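Side-chain contacts in D-mandelate dehydrogenase (Rhodotorula graminis, PDB 2W2K), which binds NAD and probably interconverts D-mandelate and the corresponding 2-keto acid: residues 58-63 and 314-319; 72-77 and 96-101; 84-87 and 92-95. One frame throughout, in Å; residues are numbered along the deposited sequence.

How the interactions relate
From the N terminus, strand 54-57 runs into the loop that holds 58-63. Interaction 1 joins this loop to helix 310-330 and closes a span of 250 residues, inside which the other two contacts lie. Interaction 2 packs helix 71-74 and the turn from Ile74 to Leu77 against helix 96-101, and so brackets strand 83-86. Interaction 3 is nested within interaction 2 in turn, bringing the loop ahead of helix 96-101 back to that strand. Interactions 2 and 3 touch through Ile74 and Asp95, and interactions 1 and 3 through Ala87, which packs on Phe316 and Ala59. All three join loops and helices around strands 54-57 and 83-86 of the five-stranded parallel sheet.

Interaction 1 (58-63 and 314-319); sequences LAVENG and HEFERL
Phe316 lays its ring obliquely beside the isopropyl group of Val60, the two meeting where CG2 of Val60 comes within 4.0 Å of CE2 of Phe316. With CG anti to its carbonyl carbon (chi1 -72°), the phenylalanine carries its ring off the helix toward the loop, while its CB packs 3.9 Å from the carbonyl O of Leu58. Val60 sits in a type I turn, Ala59 to Asn62, and holds CG1 anti to its backbone N (chi1 166°), which leaves CG2 beside that N and facing the ring. Helix 310-330 comes after strand 299-301 of the seven-stranded sheet, and here it packs on the loop after strand 54-57 of the five-stranded one, as expected for a D-2-hydroxyacid dehydrogenase, whose last helix returns to the first domain. The side chain of Phe316 is also about 6 Å from that of Gly307, which binds NAD in this protein although none is bound to this chain. Glu317 works in two ways. Its CG lies 4.5 Å from CD2 of Leu58, an aliphatic contact, whereas its buried carboxylate accepts backbone N-H groups, OE1 from His15 and Leu16 and OE2 from Arg14, which together with a water probably stabilise its charge. That water donates to OE2 of Glu317 at 2.7 Å and, weakly, to O of Leu58.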
ATOM      1  N   LEU B  58      -8.757 -16.195  24.031  1.00  5.61           N
ATOM      2  CA  LEU B  58      -8.459 -14.751  23.866  1.00  8.69           C
ATOM      3  C   LEU B  58      -7.700 -14.344  22.586  1.00  6.79           C
ATOM      4  O   LEU B  58      -7.618 -13.142  22.259  1.00  7.44           O
ATOM      5  CB  LEU B  58      -7.712 -14.217  25.109  1.00 10.32           C
ATOM      6  CG  LEU B  58      -8.508 -14.262  26.435  1.00  9.99           C
ATOM      7  CD1 LEU B  58      -7.577 -14.068  27.652  1.00  8.61           C
ATOM      8  CD2 LEU B  58      -9.570 -13.209  26.460  1.00  7.85           C
ATOM      9  N   ALA B  59      -7.135 -15.325  21.879  1.00  8.06           N
ATOM     10  CA  ALA B  59      -6.362 -15.061  20.663  1.00  6.60           C
ATOM     11  C   ALA B  59      -6.475 -16.234  19.684  1.00  7.51           C
ATOM     12  O   ALA B  59      -6.665 -17.379  20.088  1.00  7.89           O
ATOM     13  CB  ALA B  59      -4.862 -14.796  20.992  1.00  7.88           C
ATOM     14  N   VAL B  60      -6.300 -15.937  18.400  1.00  7.91           N
ATOM     15  CA  VAL B  60      -6.440 -16.961  17.344  1.00  8.44           C
ATOM     16  C   VAL B  60      -5.389 -18.062  17.523  1.00  7.28           C
ATOM     17  O   VAL B  60      -5.682 -19.273  17.357  1.00 11.12           O
ATOM     18  CB  VAL B  60      -6.357 -16.310  15.924  1.00  7.82           C
ATOM     19  CG1 VAL B  60      -6.154 -17.376  14.837  1.00 11.43           C
ATOM     20  CG2 VAL B  60      -7.625 -15.501  15.629  1.00  7.22           C
ATOM     21  N   GLU B  61      -4.175 -17.645  17.893  1.00 11.11           N
ATOM     22  CA  GLU B  61      -3.057 -18.578  18.113  1.00 13.09           C
ATOM     23  C   GLU B  61      -3.039 -19.304  19.483  1.00 15.27           C
ATOM     24  O   GLU B  61      -2.131 -20.104  19.735  1.00 15.03           O
ATOM     25  CB  GLU B  61      -1.697 -17.871  17.879  1.00 17.44           C
ATOM     26  CG  GLU B  61      -1.321 -16.796  18.912  1.00 19.32           C
ATOM     27  CD  GLU B  61      -1.880 -15.398  18.598  1.00 19.38           C
ATOM     28  OE1 GLU B  61      -2.748 -15.239  17.713  1.00 16.19           O
ATOM     29  OE2 GLU B  61      -1.433 -14.441  19.255  1.00 24.91           O
ATOM     30  N   ASN B  62      -3.998 -19.002  20.366  1.00 10.91           N
ATOM     31  CA  ASN B  62      -4.031 -19.595  21.714  1.00  8.81           C
ATOM     32  C   ASN B  62      -4.876 -20.857  21.716  1.00 11.15           C
ATOM     33  O   ASN B  62      -5.947 -20.886  21.096  1.00 10.71           O
ATOM     34  CB  ASN B  62      -4.647 -18.644  22.767  1.00 11.60           C
ATOM     35  CG  ASN B  62      -3.781 -17.407  23.097  1.00 13.54           C
ATOM     36  OD1 ASN B  62      -2.719 -17.159  22.515  1.00  9.58           O
ATOM     37  ND2 ASN B  62      -4.300 -16.587  24.018  1.00 10.41           N
ATOM     38  N   GLY B  63      -4.418 -21.876  22.448  1.00  9.38           N
ATOM     39  CA  GLY B  63      -5.204 -23.097  22.658  1.00 11.01           C
ATOM     40  C   GLY B  63      -5.205 -24.111  21.516  1.00 10.95           C
ATOM     41  O   GLY B  63      -6.052 -25.008  21.492  1.00 11.64           O
ATOM     42  N   HIS B 314      -6.977  -5.937  20.774  1.00  8.22           N
ATOM     43  CA  HIS B 314      -7.770  -5.209  21.806  1.00  8.46           C
ATOM     44  C   HIS B 314      -9.266  -5.567  21.673  1.00  8.69           C
ATOM     45  O   HIS B 314      -9.958  -5.855  22.674  1.00  8.40           O
ATOM     46  CB  HIS B 314      -7.611  -3.684  21.655  1.00  9.12           C
ATOM     47  CG  HIS B 314      -6.402  -3.104  22.339  1.00 16.56           C
ATOM     48  ND1 HIS B 314      -5.123  -3.595  22.165  1.00 21.11           N
ATOM     49  CD2 HIS B 314      -6.286  -2.060  23.196  1.00 20.43           C
ATOM     50  CE1 HIS B 314      -4.275  -2.885  22.895  1.00 14.57           C
ATOM     51  NE2 HIS B 314      -4.954  -1.943  23.523  1.00 25.42           N
ATOM     52  N   GLU B 315      -9.774  -5.537  20.437  1.00  7.78           N
ATOM     53  CA  GLU B 315     -11.186  -5.850  20.209  1.00  9.63           C
ATOM     54  C   GLU B 315     -11.540  -7.350  20.416  1.00  7.34           C
ATOM     55  O   GLU B 315     -12.651  -7.651  20.905  1.00  6.63           O
ATOM     56  CB  GLU B 315     -11.685  -5.250  18.873  1.00 10.49           C
ATOM     57  CG  GLU B 315     -13.199  -5.351  18.634  1.00 13.51           C
ATOM     58  CD  GLU B 315     -14.068  -4.326  19.414  1.00 14.93           C
ATOM     59  OE1 GLU B 315     -13.561  -3.559  20.283  1.00 14.97           O
ATOM     60  OE2 GLU B 315     -15.295  -4.322  19.136  1.00 14.38           O
ATOM     61  N   PHE B 316     -10.627  -8.278  20.075  1.00  4.66           N
ATOM     62  CA  PHE B 316     -10.802  -9.723  20.419  1.00  5.26           C
ATOM     63  C   PHE B 316     -10.997  -9.897  21.951  1.00  9.28           C
ATOM     64  O   PHE B 316     -11.921 -10.592  22.398  1.00  8.25           O
ATOM     65  CB  PHE B 316      -9.603 -10.631  19.978  1.00  5.44           C
ATOM     66  CG  PHE B 316      -9.483 -10.874  18.485  1.00  6.03           C
ATOM     67  CD1 PHE B 316     -10.544 -10.631  17.593  1.00  8.44           C
ATOM     68  CD2 PHE B 316      -8.285 -11.376  17.970  1.00  8.56           C
ATOM     69  CE1 PHE B 316     -10.378 -10.871  16.181  1.00  7.41           C
ATOM     70  CE2 PHE B 316      -8.118 -11.623  16.591  1.00  9.44           C
ATOM     71  CZ  PHE B 316      -9.182 -11.374  15.701  1.00 11.55           C
ATOM     72  N   GLU B 317     -10.106  -9.296  22.751  1.00  8.05           N
ATOM     73  CA  GLU B 317     -10.214  -9.353  24.228  1.00  6.71           C
ATOM     74  C   GLU B 317     -11.504  -8.702  24.747  1.00  8.84           C
ATOM     75  O   GLU B 317     -12.185  -9.291  25.602  1.00  5.76           O
ATOM     76  CB  GLU B 317      -8.953  -8.737  24.890  1.00  5.37           C
ATOM     77  CG  GLU B 317      -7.693  -9.595  24.616  1.00  5.22           C
ATOM     78  CD  GLU B 317      -6.459  -9.247  25.469  1.00 11.27           C
ATOM     79  OE1 GLU B 317      -6.506  -8.287  26.278  1.00 10.58           O
ATOM     80  OE2 GLU B 317      -5.431  -9.961  25.299  1.00 10.17           O
ATOM     81  N   ARG B 318     -11.861  -7.511  24.234  1.00  8.02           N
ATOM     82  CA  ARG B 318     -13.127  -6.846  24.661  1.00  7.55           C
ATOM     83  C   ARG B 318     -14.384  -7.672  24.316  1.00  7.91           C
ATOM     84  O   ARG B 318     -15.264  -7.842  25.168  1.00  8.74           O
ATOM     85  CB  ARG B 318     -13.268  -5.418  24.072  1.00  8.25           C
ATOM     86  CG  ARG B 318     -14.495  -4.612  24.664  1.00  8.17           C
ATOM     87  CD  ARG B 318     -14.733  -3.285  23.900  1.00 11.23           C
ATOM     88  NE  ARG B 318     -15.367  -3.502  22.591  1.00 14.57           N
ATOM     89  CZ  ARG B 318     -16.681  -3.652  22.390  1.00 18.64           C
ATOM     90  NH1 ARG B 318     -17.548  -3.623  23.409  1.00 14.44           N
ATOM     91  NH2 ARG B 318     -17.142  -3.833  21.160  1.00 17.35           N
ATOM     92  N   LEU B 319     -14.475  -8.190  23.081  1.00  5.89           N
ATOM     93  CA  LEU B 319     -15.671  -8.954  22.657  1.00  7.79           C
ATOM     94  C   LEU B 319     -15.833 -10.279  23.432  1.00  7.19           C
ATOM     95  O   LEU B 319     -16.935 -10.590  23.918  1.00  7.51           O
ATOM     96  CB  LEU B 319     -15.670  -9.192  21.121  1.00  8.09           C
ATOM     97  CG  LEU B 319     -16.035  -7.972  20.238  1.00  7.81           C
ATOM     98  CD1 LEU B 319     -15.765  -8.330  18.762  1.00  9.31           C
ATOM     99  CD2 LEU B 319     -17.498  -7.551  20.447  1.00 11.43           C
TER
HETATM  100  O   HOH W   1      -4.655 -11.834  23.450  1.00 14.45           O

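Interaction 2 (72-77 and 96-101); sequences DLISHL and LDALNE
The backbones come closest at Ile74 and Leu99, whose CA atoms are 6.6 Å apart, one in helix 71-74 and the other in helix 96-101. These are consecutive crossover helices of beta-alpha-beta units in the five-stranded parallel sheet, strand 83-86 lying between them in sequence. Ile74 carries most of the packing, using both branches. Its CG1 stands anti to the carbonyl carbon (chi1 -70°), and with an extended second torsion this carries CD1 to 4.1 Å from CB of Ala98. The same CD1 lies 4.0 Å from N of Leu99. CG2 of Ile74 meanwhile rests 3.8 Å from O of Ala98. The small Ala98 suits this spot, since its lone methyl lets the isoleucine come up to the helix backbone. Replacing Ile74 by an alanine would probably leave Ala98 and the neighbouring peptide without their apolar cover and open a gap between the helices. Leu99 also packs on Phe106 of strand 105-107, which suits a long apolar side chain between helix and sheet. Leu77, the last residue of the type I turn that starts at Ile74, meets Leu99 methyl to methyl, CD1 of Leu77 lying 4.2 Å from CD1 of Leu99.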
ATOM      1  N   ASP B  72     -16.264 -36.240  19.084  1.00 13.22           N
ATOM      2  CA  ASP B  72     -15.763 -37.063  20.213  1.00 11.69           C
ATOM      3  C   ASP B  72     -15.311 -36.214  21.417  1.00 12.59           C
ATOM      4  O   ASP B  72     -15.647 -36.537  22.552  1.00 12.05           O
ATOM      5  CB  ASP B  72     -14.638 -38.035  19.802  1.00 13.07           C
ATOM      6  CG  ASP B  72     -14.324 -39.080  20.905  1.00 15.34           C
ATOM      7  OD1 ASP B  72     -15.230 -39.855  21.299  1.00 15.62           O
ATOM      8  OD2 ASP B  72     -13.181 -39.131  21.391  1.00 16.84           O
ATOM      9  N   LEU B  73     -14.527 -35.160  21.155  1.00 10.33           N
ATOM     10  CA  LEU B  73     -14.122 -34.202  22.210  1.00 10.52           C
ATOM     11  C   LEU B  73     -15.354 -33.559  22.890  1.00  9.51           C
ATOM     12  O   LEU B  73     -15.464 -33.535  24.139  1.00 10.08           O
ATOM     13  CB  LEU B  73     -13.175 -33.136  21.608  1.00  7.84           C
ATOM     14  CG  LEU B  73     -12.552 -32.070  22.543  1.00 12.65           C
ATOM     15  CD1 LEU B  73     -11.261 -31.531  22.002  1.00 11.52           C
ATOM     16  CD2 LEU B  73     -13.546 -30.908  22.796  1.00 10.88           C
ATOM     17  N   ILE B  74     -16.260 -33.037  22.067  1.00  8.65           N
ATOM     18  CA  ILE B  74     -17.476 -32.334  22.530  1.00 11.08           C
ATOM     19  C   ILE B  74     -18.397 -33.218  23.406  1.00 12.32           C
ATOM     20  O   ILE B  74     -19.042 -32.724  24.358  1.00 11.24           O
ATOM     21  CB  ILE B  74     -18.230 -31.701  21.303  1.00  8.81           C
ATOM     22  CG1 ILE B  74     -17.419 -30.509  20.741  1.00  8.21           C
ATOM     23  CG2 ILE B  74     -19.659 -31.275  21.636  1.00  8.49           C
ATOM     24  CD1 ILE B  74     -17.883 -29.994  19.355  1.00  8.40           C
ATOM     25  N   SER B  75     -18.434 -34.517  23.098  1.00 11.24           N
ATOM     26  CA  SER B  75     -19.247 -35.487  23.846  1.00 11.26           C
ATOM     27  C   SER B  75     -18.857 -35.594  25.335  1.00 12.05           C
ATOM     28  O   SER B  75     -19.643 -36.099  26.152  1.00 11.26           O
ATOM     29  CB  SER B  75     -19.225 -36.884  23.179  1.00 13.49           C
ATOM     30  OG  SER B  75     -18.042 -37.619  23.506  1.00 12.38           O
ATOM     31  N   HIS B  76     -17.661 -35.126  25.692  1.00  9.72           N
ATOM     32  CA  HIS B  76     -17.197 -35.217  27.090  1.00  9.63           C
ATOM     33  C   HIS B  76     -17.266 -33.889  27.861  1.00  9.54           C
ATOM     34  O   HIS B  76     -16.790 -33.831  28.980  1.00  9.87           O
ATOM     35  CB  HIS B  76     -15.773 -35.785  27.156  1.00 11.78           C
ATOM     36  CG  HIS B  76     -15.658 -37.161  26.562  1.00 16.67           C
ATOM     37  ND1 HIS B  76     -16.358 -38.242  27.057  1.00 21.28           N
ATOM     38  CD2 HIS B  76     -14.962 -37.621  25.496  1.00 22.58           C
ATOM     39  CE1 HIS B  76     -16.086 -39.312  26.329  1.00 26.07           C
ATOM     40  NE2 HIS B  76     -15.243 -38.962  25.374  1.00 24.13           N
ATOM     41  N   LEU B  77     -17.811 -32.832  27.258  1.00  8.48           N
ATOM     42  CA  LEU B  77     -17.955 -31.553  27.978  1.00  9.77           C
ATOM     43  C   LEU B  77     -19.054 -31.648  29.063  1.00  9.38           C
ATOM     44  O   LEU B  77     -20.050 -32.360  28.874  1.00  6.93           O
ATOM     45  CB  LEU B  77     -18.226 -30.412  26.985  1.00  8.85           C
ATOM     46  CG  LEU B  77     -17.129 -30.052  25.974  1.00  8.15           C
ATOM     47  CD1 LEU B  77     -17.727 -29.350  24.730  1.00 10.21           C
ATOM     48  CD2 LEU B  77     -16.020 -29.179  26.624  1.00  9.57           C
ATOM     49  N   LEU B  96     -19.471 -27.011  14.836  1.00 10.69           N
ATOM     50  CA  LEU B  96     -20.491 -26.115  15.426  1.00 12.41           C
ATOM     51  C   LEU B  96     -21.868 -26.769  15.622  1.00 14.97           C
ATOM     52  O   LEU B  96     -22.561 -26.506  16.627  1.00 10.48           O
ATOM     53  CB  LEU B  96     -20.618 -24.807  14.611  1.00 11.03           C
ATOM     54  CG  LEU B  96     -21.588 -23.711  15.113  1.00 10.56           C
ATOM     55  CD1 LEU B  96     -21.268 -23.247  16.567  1.00 15.58           C
ATOM     56  CD2 LEU B  96     -21.571 -22.520  14.148  1.00 11.93           C
ATOM     57  N   ASP B  97     -22.282 -27.623  14.685  1.00 11.94           N
ATOM     58  CA  ASP B  97     -23.561 -28.331  14.885  1.00 16.79           C
ATOM     59  C   ASP B  97     -23.549 -29.277  16.112  1.00 13.43           C
ATOM     60  O   ASP B  97     -24.546 -29.363  16.842  1.00 14.37           O
ATOM     61  CB  ASP B  97     -24.021 -29.059  13.606  1.00 17.61           C
ATOM     62  CG  ASP B  97     -24.397 -28.087  12.460  1.00 26.57           C
ATOM     63  OD1 ASP B  97     -24.618 -26.873  12.685  1.00 23.95           O
ATOM     64  OD2 ASP B  97     -24.469 -28.548  11.304  1.00 27.17           O
ATOM     65  N   ALA B  98     -22.436 -29.961  16.351  1.00 10.17           N
ATOM     66  CA  ALA B  98     -22.317 -30.831  17.532  1.00 10.58           C
ATOM     67  C   ALA B  98     -22.364 -30.038  18.857  1.00 11.61           C
ATOM     68  O   ALA B  98     -22.938 -30.510  19.849  1.00 11.52           O
ATOM     69  CB  ALA B  98     -21.064 -31.696  17.470  1.00 13.37           C
ATOM     70  N   LEU B  99     -21.735 -28.859  18.875  1.00  9.51           N
ATOM     71  CA  LEU B  99     -21.771 -27.968  20.057  1.00  8.90           C
ATOM     72  C   LEU B  99     -23.193 -27.467  20.356  1.00 10.41           C
ATOM     73  O   LEU B  99     -23.672 -27.574  21.483  1.00 10.31           O
ATOM     74  CB  LEU B  99     -20.796 -26.791  19.846  1.00  9.15           C
ATOM     75  CG  LEU B  99     -20.496 -25.907  21.067  1.00 10.77           C
ATOM     76  CD1 LEU B  99     -19.771 -26.660  22.193  1.00 10.25           C
ATOM     77  CD2 LEU B  99     -19.687 -24.666  20.665  1.00  9.67           C
ATOM     78  N   ASN B 100     -23.878 -26.933  19.342  1.00 10.71           N
ATOM     79  CA  ASN B 100     -25.272 -26.473  19.498  1.00 10.76           C
ATOM     80  C   ASN B 100     -26.262 -27.583  19.921  1.00 12.83           C
ATOM     81  O   ASN B 100     -27.230 -27.299  20.653  1.00 12.53           O
ATOM     82  CB  ASN B 100     -25.779 -25.798  18.206  1.00 11.01           C
ATOM     83  CG  ASN B 100     -25.140 -24.422  17.925  1.00 16.41           C
ATOM     84  OD1 ASN B 100     -24.531 -23.762  18.795  1.00 14.84           O
ATOM     85  ND2 ASN B 100     -25.282 -23.989  16.680  1.00  8.36           N
ATOM     86  N   GLU B 101     -26.022 -28.825  19.470  1.00 12.01           N
ATOM     87  CA  GLU B 101     -26.826 -30.003  19.879  1.00 13.96           C
ATOM     88  C   GLU B 101     -26.828 -30.221  21.391  1.00 13.85           C
ATOM     89  O   GLU B 101     -27.838 -30.674  21.950  1.00 12.84           O
ATOM     90  CB  GLU B 101     -26.357 -31.276  19.135  1.00 18.34           C
ATOM     91  CG  GLU B 101     -27.069 -32.613  19.519  1.00 19.37           C
ATOM     92  CD  GLU B 101     -26.569 -33.814  18.691  1.00 22.56           C
ATOM     93  OE1 GLU B 101     -25.357 -34.114  18.728  1.00 32.83           O
ATOM     94  OE2 GLU B 101     -27.387 -34.446  17.986  1.00 35.06           O
TER

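Interaction 3 (84-87 and 92-95); sequences FAAA and DWLD
This is an apolar contact between aromatic side chains, set beside the end of strand 83-86, where the loop leading to helix 96-101 folds back on the strand it has just left. Phe84 and Trp93 approach from opposite directions. The outer edge of the indole's six-membered ring does the touching: CH2 of Trp93 is 3.9 Å from CZ of Phe84, and CZ3 of Trp93 is 4.1 Å from that same CZ. The phenyl carbon lies near the indole plane, at its edge, so the pair is no face-on stack. Phe84 holds CG anti to its backbone N (chi1 -175°), which extends the ring out from the strand until CZ leads. Trp93 takes the less common first torsion of 50°, with CG between N and the carbonyl carbon, and the indole points toward the strand. Ala86, two residues on and on the same side of the strand, adds its CB at 4.5 Å from CH2 of Trp93; its small methyl lets the bulky indole come near the strand. The cluster continues beyond the pair, Tyr67 stacking on Trp93 and Phe106 meeting Phe84 edge-to-face. Because the benzo carbons make this contact and the indole N-H belongs to the other ring, cohesion between these side chains probably rests on dispersion and the hydrophobic effect, through fit rather than directional bonds.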
ATOM      1  N   PHE B  84     -19.487 -20.509  24.766  1.00  7.21           N
ATOM      2  CA  PHE B  84     -18.062 -20.530  24.338  1.00  5.85           C
ATOM      3  C   PHE B  84     -17.850 -19.268  23.472  1.00  8.57           C
ATOM      4  O   PHE B  84     -18.523 -19.124  22.437  1.00  8.09           O
ATOM      5  CB  PHE B  84     -17.845 -21.826  23.502  1.00  6.85           C
ATOM      6  CG  PHE B  84     -16.402 -22.122  23.055  1.00  5.11           C
ATOM      7  CD1 PHE B  84     -15.339 -21.190  23.187  1.00  7.59           C
ATOM      8  CD2 PHE B  84     -16.131 -23.343  22.428  1.00  9.57           C
ATOM      9  CE1 PHE B  84     -14.018 -21.511  22.721  1.00 10.48           C
ATOM     10  CE2 PHE B  84     -14.821 -23.684  21.968  1.00 12.26           C
ATOM     11  CZ  PHE B  84     -13.762 -22.765  22.118  1.00 11.84           C
ATOM     12  N   ALA B  85     -16.966 -18.342  23.902  1.00  7.40           N
ATOM     13  CA  ALA B  85     -16.602 -17.149  23.102  1.00  4.61           C
ATOM     14  C   ALA B  85     -15.131 -17.221  22.658  1.00  5.43           C
ATOM     15  O   ALA B  85     -14.245 -17.446  23.495  1.00  6.57           O
ATOM     16  CB  ALA B  85     -16.871 -15.825  23.915  1.00  7.97           C
ATOM     17  N   ALA B  86     -14.867 -16.976  21.364  1.00  6.47           N
ATOM     18  CA  ALA B  86     -13.499 -17.122  20.797  1.00  9.20           C
ATOM     19  C   ALA B  86     -13.086 -15.946  19.920  1.00  7.85           C
ATOM     20  O   ALA B  86     -13.931 -15.372  19.218  1.00 10.48           O
ATOM     21  CB  ALA B  86     -13.386 -18.423  19.979  1.00 10.42           C
ATOM     22  N   ALA B  87     -11.784 -15.616  19.958  1.00  6.44           N
ATOM     23  CA  ALA B  87     -11.164 -14.662  19.037  1.00  7.49           C
ATOM     24  C   ALA B  87     -11.261 -15.110  17.563  1.00  9.19           C
ATOM     25  O   ALA B  87     -11.276 -16.309  17.293  1.00  8.81           O
ATOM     26  CB  ALA B  87      -9.687 -14.448  19.418  1.00  5.31           C
ATOM     27  N   ASP B  92     -12.193 -23.502  10.966  1.00 26.90           N
ATOM     28  CA  ASP B  92     -12.124 -24.856  10.438  1.00 24.99           C
ATOM     29  C   ASP B  92     -11.978 -25.924  11.540  1.00 22.12           C
ATOM     30  O   ASP B  92     -12.172 -27.102  11.271  1.00 25.18           O
ATOM     31  CB  ASP B  92     -10.966 -24.976   9.441  1.00 24.94           C
ATOM     32  N   TRP B  93     -11.615 -25.510  12.756  1.00 16.64           N
ATOM     33  CA  TRP B  93     -11.327 -26.450  13.863  1.00 13.88           C
ATOM     34  C   TRP B  93     -12.549 -26.872  14.722  1.00 14.58           C
ATOM     35  O   TRP B  93     -12.421 -27.752  15.574  1.00 13.46           O
ATOM     36  CB  TRP B  93     -10.231 -25.875  14.780  1.00 14.25           C
ATOM     37  CG  TRP B  93     -10.474 -24.455  15.242  1.00 11.62           C
ATOM     38  CD1 TRP B  93      -9.998 -23.305  14.645  1.00 12.54           C
ATOM     39  CD2 TRP B  93     -11.223 -24.023  16.391  1.00 14.65           C
ATOM     40  NE1 TRP B  93     -10.410 -22.203  15.337  1.00 14.06           N
ATOM     41  CE2 TRP B  93     -11.164 -22.601  16.415  1.00 13.74           C
ATOM     42  CE3 TRP B  93     -11.932 -24.693  17.408  1.00 12.02           C
ATOM     43  CZ2 TRP B  93     -11.802 -21.830  17.407  1.00 12.59           C
ATOM     44  CZ3 TRP B  93     -12.564 -23.915  18.419  1.00 13.85           C
ATOM     45  CH2 TRP B  93     -12.496 -22.501  18.401  1.00 12.38           C
ATOM     46  N   LEU B  94     -13.721 -26.272  14.476  1.00 10.78           N
ATOM     47  CA  LEU B  94     -14.910 -26.483  15.333  1.00 13.28           C
ATOM     48  C   LEU B  94     -16.102 -27.153  14.625  1.00 13.81           C
ATOM     49  O   LEU B  94     -16.535 -26.685  13.562  1.00 16.13           O
ATOM     50  CB  LEU B  94     -15.377 -25.151  15.939  1.00 11.95           C
ATOM     51  CG  LEU B  94     -16.631 -25.129  16.849  1.00 12.95           C
ATOM     52  CD1 LEU B  94     -16.349 -25.797  18.175  1.00  9.33           C
ATOM     53  CD2 LEU B  94     -17.104 -23.687  17.085  1.00 15.20           C
ATOM     54  N   ASP B  95     -16.640 -28.218  15.242  1.00 11.94           N
ATOM     55  CA  ASP B  95     -17.888 -28.857  14.796  1.00 11.41           C
ATOM     56  C   ASP B  95     -19.048 -28.108  15.471  1.00 12.79           C
ATOM     57  O   ASP B  95     -19.528 -28.493  16.563  1.00 11.68           O
ATOM     58  CB  ASP B  95     -17.900 -30.375  15.116  1.00 10.61           C
ATOM     59  CG  ASP B  95     -19.126 -31.116  14.542  1.00 13.47           C
ATOM     60  OD1 ASP B  95     -20.165 -30.477  14.253  1.00 10.17           O
ATOM     61  OD2 ASP B  95     -19.064 -32.377  14.421  1.00 13.85           O
TER